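Local atomic coordinates of nisin biosynthesis protein NisC (Lactococcus lactis subsp. lactis, PDB entry 2G0D), a protein that catalyses the cyclisation step of nisin biosynthesis, adding cysteine thiols to dehydrated residues of the precursor peptide to form its thioether rings. Residues 215-220 with 400-405; 59-64 with 100-105; 129-134 with 179-184; 249-254 with 312-317. All blocks are in the same frame, centred on the assembly; numbering follows the deposited sequence.

Contact 1: 215-220 with 400-405; sequences LAYAHI and LLFDDF
Tyr-217, on helix 208-221, lies flat against Phe-402, which opens the type I turn Phe-402 to Phe-405 in the loop after helix 376-387. CG of Tyr-217 stands anti to the backbone N (chi1 -176°), beside the carbonyl carbon. From the root outward, Tyr-217 CB touches Phe-402 CE2 at 3.5 Å. The ring then makes a face-to-face stack with Phe-402: the centroids are 3.6 Å apart and the planes differ by 1°, so the overlap is nearly complete. On its rim, Tyr-217 CD1 meets Phe-405 CD1 at 3.7 Å, and Tyr-217 CE1 comes within 3.3 Å of Asp-404 OD1. At the tip, Tyr-217 OH donates to Asp-404 OD2 (2.8 Å) on the syn lone pair of that oxygen, with the carboxylate plane turned 58° from the ring. The same OD2 forms a salt bridge with Lys-221, one residue beyond the segment.

One turn along the helix, Ile-220 completes the contact. Its CG1 sits over the face of the Phe-405 ring, 3.9 Å from the centroid, a CH-pi interaction, while Ile-220 CG2 touches Phe-405 CE2 at 3.6 Å. Tyr-290 of helix 281-294 stacks on Phe-405, and its OH is hydrogen-bonded to Leu-400 O and Phe-402 N.

An apolar interior of aromatic rings thus grades into a polar tip. The stack holds the plane of the Tyr-217 ring parallel to Phe-402, and the hydrogen bond anchors the hydroxyl at the far end, while Lys-221 probably helps keep Asp-404 ionised as acceptor.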
# COMPACT_ATOMS: atom_id res chain seq x y z
N LEU A 215 -11.27 -1.34 4.97
CA LEU A 215 -12.64 -1.25 5.52
C LEU A 215 -12.91 -0.03 6.39
O LEU A 215 -14.03 0.51 6.36
CB LEU A 215 -13.01 -2.51 6.30
CG LEU A 215 -13.04 -3.79 5.45
CD1 LEU A 215 -13.25 -4.98 6.37
CD2 LEU A 215 -14.12 -3.75 4.33
N ALA A 216 -11.91 0.37 7.18
CA ALA A 216 -12.01 1.58 7.98
C ALA A 216 -12.10 2.80 7.05
O ALA A 216 -12.95 3.68 7.23
CB ALA A 216 -10.80 1.71 8.92
N TYR A 217 -11.19 2.85 6.06
CA TYR A 217 -11.18 3.95 5.08
C TYR A 217 -12.48 4.02 4.30
O TYR A 217 -13.02 5.10 4.17
CB TYR A 217 -9.98 3.85 4.13
CG TYR A 217 -9.83 5.00 3.14
CD1 TYR A 217 -9.73 6.33 3.57
CD2 TYR A 217 -9.76 4.76 1.76
CE1 TYR A 217 -9.58 7.38 2.66
CE2 TYR A 217 -9.59 5.81 0.85
CZ TYR A 217 -9.49 7.10 1.31
OH TYR A 217 -9.34 8.12 0.40
N ALA A 218 -12.99 2.89 3.80
CA ALA A 218 -14.34 2.80 3.19
C ALA A 218 -15.44 3.38 4.08
O ALA A 218 -16.22 4.18 3.60
CB ALA A 218 -14.68 1.34 2.81
N HIS A 219 -15.48 3.01 5.37
CA HIS A 219 -16.43 3.62 6.30
C HIS A 219 -16.37 5.16 6.36
O HIS A 219 -17.40 5.81 6.24
CB HIS A 219 -16.31 3.05 7.72
CG HIS A 219 -17.25 3.69 8.70
ND1 HIS A 219 -16.82 4.49 9.73
CD2 HIS A 219 -18.61 3.68 8.78
CE1 HIS A 219 -17.87 4.92 10.43
NE2 HIS A 219 -18.96 4.44 9.86
N ILE A 220 -15.19 5.75 6.54
CA ILE A 220 -15.09 7.21 6.59
C ILE A 220 -15.47 7.84 5.24
O ILE A 220 -15.93 8.98 5.20
CB ILE A 220 -13.71 7.76 7.11
CG1 ILE A 220 -12.56 7.45 6.14
CG2 ILE A 220 -13.44 7.35 8.56
CD1 ILE A 220 -12.27 8.61 5.20
N LEU A 400 -1.68 3.06 1.40
CA LEU A 400 -2.79 3.23 2.37
C LEU A 400 -2.49 4.31 3.38
O LEU A 400 -2.80 4.19 4.58
CB LEU A 400 -3.15 1.91 3.12
CG LEU A 400 -3.37 0.61 2.34
CD1 LEU A 400 -3.82 -0.52 3.30
CD2 LEU A 400 -4.34 0.75 1.13
N LEU A 401 -1.91 5.39 2.88
CA LEU A 401 -1.68 6.58 3.71
C LEU A 401 -2.70 7.57 3.23
O LEU A 401 -2.59 8.11 2.12
CB LEU A 401 -0.25 7.09 3.53
CG LEU A 401 0.81 6.05 3.86
CD1 LEU A 401 2.27 6.57 3.60
CD2 LEU A 401 0.66 5.47 5.32
N PHE A 402 -3.72 7.78 4.06
CA PHE A 402 -4.94 8.47 3.65
C PHE A 402 -4.99 9.87 4.27
O PHE A 402 -5.48 10.05 5.40
CB PHE A 402 -6.15 7.63 4.12
CG PHE A 402 -6.20 6.22 3.54
CD1 PHE A 402 -6.11 6.01 2.15
CD2 PHE A 402 -6.42 5.12 4.37
CE1 PHE A 402 -6.18 4.71 1.59
CE2 PHE A 402 -6.49 3.82 3.85
CZ PHE A 402 -6.41 3.61 2.43
N ASP A 403 -4.46 10.85 3.52
CA ASP A 403 -4.37 12.25 3.94
C ASP A 403 -5.74 12.86 4.14
O ASP A 403 -5.86 13.83 4.90
CB ASP A 403 -3.62 13.12 2.91
CG ASP A 403 -2.12 12.87 2.89
OD1 ASP A 403 -1.60 12.02 3.68
OD2 ASP A 403 -1.45 13.52 2.04
N ASP A 404 -6.75 12.29 3.48
CA ASP A 404 -8.15 12.75 3.56
C ASP A 404 -9.00 12.02 4.60
O ASP A 404 -10.22 12.23 4.64
CB ASP A 404 -8.83 12.62 2.19
CG ASP A 404 -8.92 11.16 1.71
OD1 ASP A 404 -8.09 10.30 2.12
OD2 ASP A 404 -9.82 10.86 0.90
N PHE A 405 -8.37 11.20 5.43
CA PHE A 405 -9.08 10.34 6.35
C PHE A 405 -10.05 11.12 7.25
O PHE A 405 -11.07 10.58 7.69
CB PHE A 405 -8.09 9.51 7.22
CG PHE A 405 -8.70 8.25 7.77
CD1 PHE A 405 -8.66 7.06 7.04
CD2 PHE A 405 -9.36 8.24 9.01
CE1 PHE A 405 -9.27 5.86 7.52
CE2 PHE A 405 -9.96 7.07 9.49
CZ PHE A 405 -9.92 5.88 8.73

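Contact 2: 59-64 with 100-105; sequences KIDNYI and EKYKNL
Tyr-102 OH donates to Asp-61 OD1 across 2.5 Å, a short bond that ties together two helices of the alpha toroid, 53-74 and 100-122. The two run in broadly the same sense, at 40° between their N-to-C directions. Local axes approach no nearer than 12.8 Å, so long side chains must span the gap, and helix 85-92 and the loop after it supply filling: Ile-92 touches both Ile-64 and Leu-105, and Leu-95 touches Ile-64 and Tyr-102.

CG of Tyr-102 lies anti to the carbonyl carbon, beside the backbone N (chi1 -57°), and the long ring then carries the hydroxyl across. Asp-61 OD1 lies at the ring edge, in its plane; seen from the carboxylate, the hydroxyl arrives on the syn side, 23° out of plane. Asp-61 OD2 has a weak bond from Gln-57 NE2, one turn earlier. Lys-101 NZ is 4.4 Å from Asp-61 OD1, beyond a salt bridge, yet its charge may still stabilise the carboxylate.

One turn on from Asp-61, at Ile-64, the contact turns apolar. Ile-64 CD1 meets Tyr-102 CE1 at 4.0 Å, and its other branch, Ile-64 CG2, touches Leu-105 CD2, also at 4.0 Å.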
# COMPACT_ATOMS: atom_id res chain seq x y z
N LYS A 59 8.14 14.51 -20.24
CA LYS A 59 8.48 13.11 -19.98
C LYS A 59 7.27 12.31 -19.53
O LYS A 59 7.03 11.20 -20.01
CB LYS A 59 9.61 12.98 -18.96
CG LYS A 59 10.87 13.78 -19.30
CD LYS A 59 11.54 13.33 -20.60
CE LYS A 59 12.67 14.28 -20.96
NZ LYS A 59 13.49 13.77 -22.09
N ILE A 60 6.50 12.87 -18.61
CA ILE A 60 5.30 12.22 -18.12
C ILE A 60 4.41 11.87 -19.32
O ILE A 60 4.03 10.70 -19.49
CB ILE A 60 4.58 13.08 -17.05
CG1 ILE A 60 5.37 13.02 -15.73
CG2 ILE A 60 3.14 12.60 -16.80
CD1 ILE A 60 5.25 14.26 -14.87
N ASP A 61 4.15 12.87 -20.16
CA ASP A 61 3.28 12.67 -21.32
C ASP A 61 3.89 11.68 -22.31
O ASP A 61 3.17 10.86 -22.87
CB ASP A 61 2.92 14.01 -21.97
CG ASP A 61 1.95 14.83 -21.11
OD1 ASP A 61 1.08 14.24 -20.44
OD2 ASP A 61 2.06 16.08 -21.11
N ASN A 62 5.21 11.72 -22.47
CA ASN A 62 5.92 10.71 -23.22
C ASN A 62 5.64 9.32 -22.67
O ASN A 62 5.28 8.40 -23.42
CB ASN A 62 7.44 10.97 -23.20
CG ASN A 62 7.84 12.11 -24.10
OD1 ASN A 62 7.05 12.56 -24.94
ND2 ASN A 62 9.09 12.60 -23.94
N TYR A 63 5.81 9.16 -21.36
CA TYR A 63 5.68 7.86 -20.73
C TYR A 63 4.21 7.41 -20.76
O TYR A 63 3.94 6.21 -20.88
CB TYR A 63 6.22 7.89 -19.29
CG TYR A 63 7.69 8.27 -19.16
CD1 TYR A 63 8.58 8.11 -20.23
CD2 TYR A 63 8.19 8.77 -17.96
CE1 TYR A 63 9.93 8.44 -20.11
CE2 TYR A 63 9.53 9.09 -17.82
CZ TYR A 63 10.40 8.93 -18.90
OH TYR A 63 11.72 9.27 -18.76
N ILE A 64 3.28 8.36 -20.66
CA ILE A 64 1.86 8.04 -20.77
C ILE A 64 1.51 7.55 -22.19
O ILE A 64 0.89 6.50 -22.35
CB ILE A 64 0.95 9.24 -20.37
CG1 ILE A 64 1.02 9.49 -18.85
CG2 ILE A 64 -0.49 8.97 -20.75
CD1 ILE A 64 0.50 10.84 -18.45
N GLU A 100 -8.81 16.23 -22.07
CA GLU A 100 -9.73 15.16 -22.42
C GLU A 100 -9.04 13.79 -22.57
O GLU A 100 -9.62 12.78 -22.19
CB GLU A 100 -10.52 15.54 -23.69
CG GLU A 100 -9.65 16.03 -24.88
CD GLU A 100 -10.48 16.59 -26.06
OE1 GLU A 100 -10.51 15.93 -27.13
OE2 GLU A 100 -11.08 17.69 -25.92
N LYS A 101 -7.81 13.76 -23.08
CA LYS A 101 -7.05 12.51 -23.25
C LYS A 101 -6.77 11.76 -21.94
O LYS A 101 -6.81 10.54 -21.92
CB LYS A 101 -5.74 12.75 -24.02
CG LYS A 101 -4.65 13.47 -23.24
CD LYS A 101 -3.50 13.90 -24.14
CE LYS A 101 -2.30 14.32 -23.28
NZ LYS A 101 -1.17 14.80 -24.14
N TYR A 102 -6.48 12.49 -20.86
CA TYR A 102 -6.28 11.88 -19.53
C TYR A 102 -7.57 11.28 -19.01
O TYR A 102 -7.59 10.11 -18.60
CB TYR A 102 -5.77 12.91 -18.52
CG TYR A 102 -4.49 13.60 -18.91
CD1 TYR A 102 -3.35 12.87 -19.29
CD2 TYR A 102 -4.41 14.99 -18.91
CE1 TYR A 102 -2.16 13.52 -19.64
CE2 TYR A 102 -3.23 15.65 -19.25
CZ TYR A 102 -2.11 14.92 -19.60
OH TYR A 102 -0.97 15.61 -19.94
N LYS A 103 -8.64 12.06 -19.05
CA LYS A 103 -9.96 11.60 -18.64
C LYS A 103 -10.42 10.40 -19.48
O LYS A 103 -10.98 9.45 -18.94
CB LYS A 103 -10.99 12.76 -18.72
CG LYS A 103 -12.44 12.31 -18.55
CD LYS A 103 -13.46 13.48 -18.63
CE LYS A 103 -13.79 14.03 -17.22
NZ LYS A 103 -13.18 15.37 -16.94
N ASN A 104 -10.17 10.44 -20.79
CA ASN A 104 -10.53 9.32 -21.66
C ASN A 104 -9.80 8.06 -21.25
O ASN A 104 -10.41 7.01 -21.12
CB ASN A 104 -10.25 9.64 -23.14
CG ASN A 104 -11.33 10.52 -23.77
OD1 ASN A 104 -12.38 10.78 -23.17
ND2 ASN A 104 -11.06 10.98 -24.99
N LEU A 105 -8.50 8.17 -21.01
CA LEU A 105 -7.70 7.05 -20.53
C LEU A 105 -8.18 6.53 -19.17
O LEU A 105 -8.31 5.32 -18.98
CB LEU A 105 -6.21 7.42 -20.47
CG LEU A 105 -5.21 6.33 -20.06
CD1 LEU A 105 -5.38 5.02 -20.91
CD2 LEU A 105 -3.78 6.85 -20.14

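Contact 3: 129-134 with 179-184; sequences ITPPDY and LYIKSE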
# COMPACT_ATOMS: atom_id res chain seq x y z
N ILE A 129 -8.07 -19.88 -1.96
CA ILE A 129 -7.79 -18.51 -1.51
C ILE A 129 -6.31 -18.29 -1.19
O ILE A 129 -5.70 -19.04 -0.41
CB ILE A 129 -8.72 -18.03 -0.35
CG1 ILE A 129 -8.58 -16.51 -0.12
CG2 ILE A 129 -8.47 -18.83 0.94
CD1 ILE A 129 -9.56 -15.92 0.89
N THR A 130 -5.75 -17.27 -1.82
CA THR A 130 -4.35 -16.91 -1.75
C THR A 130 -4.28 -15.38 -1.58
O THR A 130 -5.25 -14.69 -1.94
CB THR A 130 -3.61 -17.42 -3.01
OG1 THR A 130 -2.23 -17.09 -2.95
CG2 THR A 130 -4.23 -16.86 -4.30
N PRO A 131 -3.19 -14.84 -0.99
CA PRO A 131 -3.18 -13.37 -0.74
C PRO A 131 -3.50 -12.43 -1.91
O PRO A 131 -4.28 -11.50 -1.71
CB PRO A 131 -1.78 -13.11 -0.16
CG PRO A 131 -1.42 -14.41 0.51
CD PRO A 131 -1.96 -15.47 -0.46
N PRO A 132 -2.93 -12.65 -3.13
CA PRO A 132 -3.26 -11.76 -4.24
C PRO A 132 -4.75 -11.62 -4.53
O PRO A 132 -5.12 -10.74 -5.29
CB PRO A 132 -2.56 -12.41 -5.46
CG PRO A 132 -1.49 -13.22 -4.89
CD PRO A 132 -1.96 -13.69 -3.55
N ASP A 133 -5.59 -12.48 -3.94
CA ASP A 133 -7.05 -12.38 -4.11
C ASP A 133 -7.60 -11.12 -3.44
O ASP A 133 -8.39 -10.40 -4.03
CB ASP A 133 -7.78 -13.60 -3.54
CG ASP A 133 -7.61 -14.86 -4.39
OD1 ASP A 133 -7.48 -14.76 -5.64
OD2 ASP A 133 -7.63 -15.96 -3.80
N TYR A 134 -7.18 -10.87 -2.20
CA TYR A 134 -7.82 -9.86 -1.35
C TYR A 134 -6.86 -8.72 -0.97
O TYR A 134 -7.32 -7.69 -0.46
CB TYR A 134 -8.34 -10.52 -0.06
CG TYR A 134 -7.23 -11.12 0.76
CD1 TYR A 134 -6.92 -12.49 0.67
CD2 TYR A 134 -6.44 -10.33 1.60
CE1 TYR A 134 -5.88 -13.04 1.41
CE2 TYR A 134 -5.39 -10.87 2.32
CZ TYR A 134 -5.11 -12.22 2.23
OH TYR A 134 -4.07 -12.75 2.97
N LEU A 179 -9.91 -16.20 5.94
CA LEU A 179 -8.71 -15.59 5.35
C LEU A 179 -7.48 -16.50 5.46
O LEU A 179 -6.39 -16.16 4.97
CB LEU A 179 -8.42 -14.24 6.01
N TYR A 180 -7.66 -17.65 6.10
CA TYR A 180 -6.57 -18.60 6.30
C TYR A 180 -6.03 -19.07 4.97
O TYR A 180 -6.80 -19.37 4.06
CB TYR A 180 -7.05 -19.80 7.11
CG TYR A 180 -5.92 -20.61 7.72
CD1 TYR A 180 -5.44 -21.75 7.08
CD2 TYR A 180 -5.36 -20.25 8.94
CE1 TYR A 180 -4.42 -22.52 7.64
CE2 TYR A 180 -4.33 -20.99 9.51
CZ TYR A 180 -3.86 -22.14 8.87
OH TYR A 180 -2.84 -22.88 9.44
N ILE A 181 -4.71 -19.11 4.85
CA ILE A 181 -4.06 -19.52 3.61
C ILE A 181 -3.44 -20.89 3.83
O ILE A 181 -2.63 -21.06 4.76
CB ILE A 181 -2.94 -18.52 3.16
CG1 ILE A 181 -3.47 -17.07 3.09
CG2 ILE A 181 -2.34 -18.94 1.81
CD1 ILE A 181 -4.58 -16.83 2.06
N LYS A 182 -3.85 -21.85 3.00
CA LYS A 182 -3.27 -23.19 3.02
C LYS A 182 -1.81 -23.14 2.51
O LYS A 182 -1.44 -22.25 1.72
CB LYS A 182 -4.13 -24.17 2.20
N SER A 183 -1.00 -24.08 2.97
CA SER A 183 0.44 -24.10 2.67
C SER A 183 0.67 -24.01 1.17
O SER A 183 1.57 -23.31 0.70
CB SER A 183 1.07 -25.39 3.22
OG SER A 183 2.48 -25.31 3.19
N GLU A 184 -0.20 -24.72 0.44
CA GLU A 184 -0.16 -24.85 -1.02
C GLU A 184 -0.46 -23.56 -1.77
O GLU A 184 -0.03 -23.39 -2.91
CB GLU A 184 -1.13 -25.97 -1.46
CG GLU A 184 -2.63 -25.63 -1.30
CD GLU A 184 -3.48 -26.84 -0.88
OE1 GLU A 184 -3.50 -27.15 0.33
OE2 GLU A 184 -4.13 -27.45 -1.76
O HOH W 1 -4.49 -14.45 5.29
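Ile-181 is the residue of loop 179-184 that presses into Pro-131 and Tyr-134, and the two residues before it meet the other segment through their backbone carbonyls. Leu-179 does so by way of a water, which donates to Leu-179 O at 2.6 Å and is hydrogen-bonded to Tyr-134 OH at 2.9 Å, bridging the segments. Tyr-180 turns its CB away, and its hydroxyl bonds with Leu-197 O and Ala-258 N; its backbone faces the contact, Tyr-180 O lying 3.6 Å from Ile-129 CG2.

At Ile-181, CG1 is anti to the carbonyl carbon (chi1 -53°), and chi2 (-63°) then places CD1 toward segment 129-134. That one methyl meets four residues: Ile-129 O at 3.5 Å from Ile-181 CD1, Thr-130 CA, Pro-131 CD at 3.9 Å, and Tyr-134 CE1 at 4.1 Å. Tyr-134 is approached at its ring edge, tip to tip, while Pro-131 O lies over one face of that ring. Beyond Ile-181, Ser-183 OG is hydrogen-bonded to Tyr-195 O, just past helix 189-194.

The receiving side is itself braced. Thr-130 N donates to Asp-133 OD2 at 3.0 Å, from above the carboxylate plane, and Asp-133 N returns a backbone bond to Thr-130 O; Thr-130 OG1 is engaged with Asn-185 O. A buried methyl set among a proline, a tyrosine and backbone thus joins the short, weakly bonded helical turn 131-134 to the loop between helices 156-168 and 189-194 of the LanC alpha toroid.

Contact 4: 249-254 with 312-317; sequences QFLWKD and MQRKLG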
# COMPACT_ATOMS: atom_id res chain seq x y z
N GLN A 249 6.28 -6.70 23.55
CA GLN A 249 5.12 -5.82 23.40
C GLN A 249 5.23 -5.04 22.08
O GLN A 249 6.32 -4.64 21.67
CB GLN A 249 5.02 -4.87 24.60
CG GLN A 249 3.79 -3.98 24.58
CD GLN A 249 3.58 -3.23 25.88
OE1 GLN A 249 4.52 -2.98 26.63
NE2 GLN A 249 2.33 -2.85 26.14
N PHE A 250 4.08 -4.87 21.43
CA PHE A 250 3.95 -4.14 20.15
C PHE A 250 4.52 -4.89 18.95
O PHE A 250 4.81 -4.29 17.92
CB PHE A 250 4.51 -2.70 20.23
CG PHE A 250 4.03 -1.92 21.41
CD1 PHE A 250 2.68 -1.66 21.59
CD2 PHE A 250 4.93 -1.43 22.35
CE1 PHE A 250 2.24 -0.93 22.70
CE2 PHE A 250 4.48 -0.70 23.46
CZ PHE A 250 3.13 -0.45 23.62
N LEU A 251 4.67 -6.20 19.09
CA LEU A 251 5.16 -7.07 18.01
C LEU A 251 4.15 -8.16 17.65
O LEU A 251 3.37 -8.60 18.49
CB LEU A 251 6.53 -7.68 18.35
CG LEU A 251 7.74 -6.73 18.23
CD1 LEU A 251 8.95 -7.29 18.92
CD2 LEU A 251 8.05 -6.35 16.73
N TRP A 252 4.15 -8.54 16.38
CA TRP A 252 3.27 -9.56 15.85
C TRP A 252 4.07 -10.40 14.88
O TRP A 252 4.89 -9.87 14.10
CB TRP A 252 2.10 -8.91 15.09
CG TRP A 252 1.02 -8.32 15.96
CD1 TRP A 252 -0.14 -8.94 16.34
CD2 TRP A 252 0.96 -6.99 16.51
NE1 TRP A 252 -0.91 -8.09 17.11
CE2 TRP A 252 -0.27 -6.89 17.22
CE3 TRP A 252 1.80 -5.87 16.45
CZ2 TRP A 252 -0.65 -5.72 17.89
CZ3 TRP A 252 1.42 -4.71 17.13
CH2 TRP A 252 0.21 -4.65 17.85
N LYS A 253 3.84 -11.71 14.91
CA LYS A 253 4.37 -12.60 13.88
C LYS A 253 3.70 -12.30 12.54
O LYS A 253 2.59 -11.75 12.50
CB LYS A 253 4.10 -14.06 14.25
CG LYS A 253 4.70 -14.51 15.57
CD LYS A 253 4.06 -15.81 16.04
CE LYS A 253 4.37 -16.97 15.13
NZ LYS A 253 3.45 -18.10 15.43
N ASP A 254 4.39 -12.66 11.45
CA ASP A 254 3.89 -12.42 10.09
C ASP A 254 2.65 -13.25 9.81
O ASP A 254 1.82 -12.87 8.99
CB ASP A 254 4.96 -12.82 9.06
CG ASP A 254 6.07 -11.79 8.91
OD1 ASP A 254 6.13 -10.79 9.66
OD2 ASP A 254 6.91 -12.02 8.01
N MET A 312 9.87 2.63 15.57
CA MET A 312 10.86 3.67 15.26
C MET A 312 12.09 3.54 16.16
O MET A 312 13.22 3.54 15.68
CB MET A 312 10.24 5.06 15.35
CG MET A 312 9.14 5.33 14.29
SD MET A 312 9.63 4.90 12.59
CE MET A 312 11.07 5.97 12.37
N GLN A 313 11.87 3.36 17.45
CA GLN A 313 12.94 3.12 18.40
C GLN A 313 13.76 1.90 18.03
O GLN A 313 14.98 1.93 18.17
CB GLN A 313 12.38 2.96 19.82
CG GLN A 313 11.92 4.27 20.46
CD GLN A 313 10.99 4.06 21.67
OE1 GLN A 313 10.72 2.92 22.07
NE2 GLN A 313 10.48 5.16 22.24
N ARG A 314 13.09 0.85 17.54
CA ARG A 314 13.67 -0.50 17.34
C ARG A 314 14.28 -0.75 15.94
O ARG A 314 15.41 -1.21 15.83
CB ARG A 314 12.60 -1.56 17.66
CG ARG A 314 13.06 -3.03 17.66
CD ARG A 314 11.90 -3.97 17.96
NE ARG A 314 10.72 -3.62 17.16
CZ ARG A 314 9.57 -3.17 17.67
NH1 ARG A 314 9.38 -3.05 18.99
NH2 ARG A 314 8.59 -2.87 16.85
N LYS A 315 13.51 -0.44 14.90
CA LYS A 315 13.92 -0.62 13.50
C LYS A 315 14.37 -2.06 13.20
O LYS A 315 15.36 -2.28 12.53
CB LYS A 315 15.01 0.38 13.06
CG LYS A 315 14.78 1.82 13.49
CD LYS A 315 15.72 2.75 12.76
CE LYS A 315 16.46 3.64 13.70
NZ LYS A 315 15.59 4.52 14.51
N LEU A 316 13.59 -3.01 13.67
CA LEU A 316 13.91 -4.42 13.50
C LEU A 316 13.98 -4.82 12.03
O LEU A 316 13.07 -4.54 11.25
CB LEU A 316 12.86 -5.24 14.24
CG LEU A 316 13.10 -6.70 14.55
CD1 LEU A 316 14.31 -6.90 15.49
CD2 LEU A 316 11.81 -7.28 15.10
N GLY A 317 15.11 -5.42 11.65
CA GLY A 317 15.39 -5.85 10.28
C GLY A 317 15.62 -4.76 9.24
O GLY A 317 15.64 -5.05 8.02
O HOH W 2 5.94 -1.89 16.87
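Leu-251 lays its CD2 methyl over one face of the Arg-314 guanidinium, offset toward the rim, with Leu-251 CD2 3.5 Å from Arg-314 NH2. The contact joins an irregular loop of the alpha toroid, leading into strand 255-256, to the C-terminal end of helix 298-314. Arg-314 CG is anti to the backbone N (chi1 -174°), and the chain bends at chi3 (47°), where NE is placed. No direct hydrogen bond crosses the contact. Phe-250 O is 4.2 Å from Arg-314 NH2, and a water fills the interval, donating to Phe-250 O at 2.9 Å and accepting from Arg-314 NH2 at 2.8 Å. This water lies in the guanidinium plane, at its edge. Leu-316 adds an apolar touch, its CD2 4.2 Å from Leu-251 CD2.

In the next shell, Asp-275 and Ser-310 anchor the guanidinium, by a salt bridge from NH2 to Asp-275 OD1 and a bond from NH1 to Ser-310 OG. Asp-275 also accepts from Leu-316 N through OD2, so one carboxylate positions both residues that meet Leu-251.

Outermost is the helix end itself. Lys-315 leaves helical geometry with phi 54°, and its side chain folds back: Lys-315 NZ donates to Met-312 O at 2.8 Å.

In the fold
The four contacts touch nowhere, yet they sample the toroid widely. Contact 4 is nested inside the loop of chain closed by contact 1, whereas contacts 2 and 3 come before it in series. That same loop carries the zinc ligands Cys-278, Cys-324 and His-325. The metal is about 13 Å from the side chain of Leu-316 in contact 4 and equally about 13 Å from that of Pro-131 in contact 3; these two contacts approach to about 8 Å between nearest atoms. Between nearest atoms, contact 1 comes within about 9 Å of contact 3 and about 12 Å of contact 4. Contact 2 is remote: its centre is about 41 Å from that of contact 4, the two lying on opposite sides of the chain's centre.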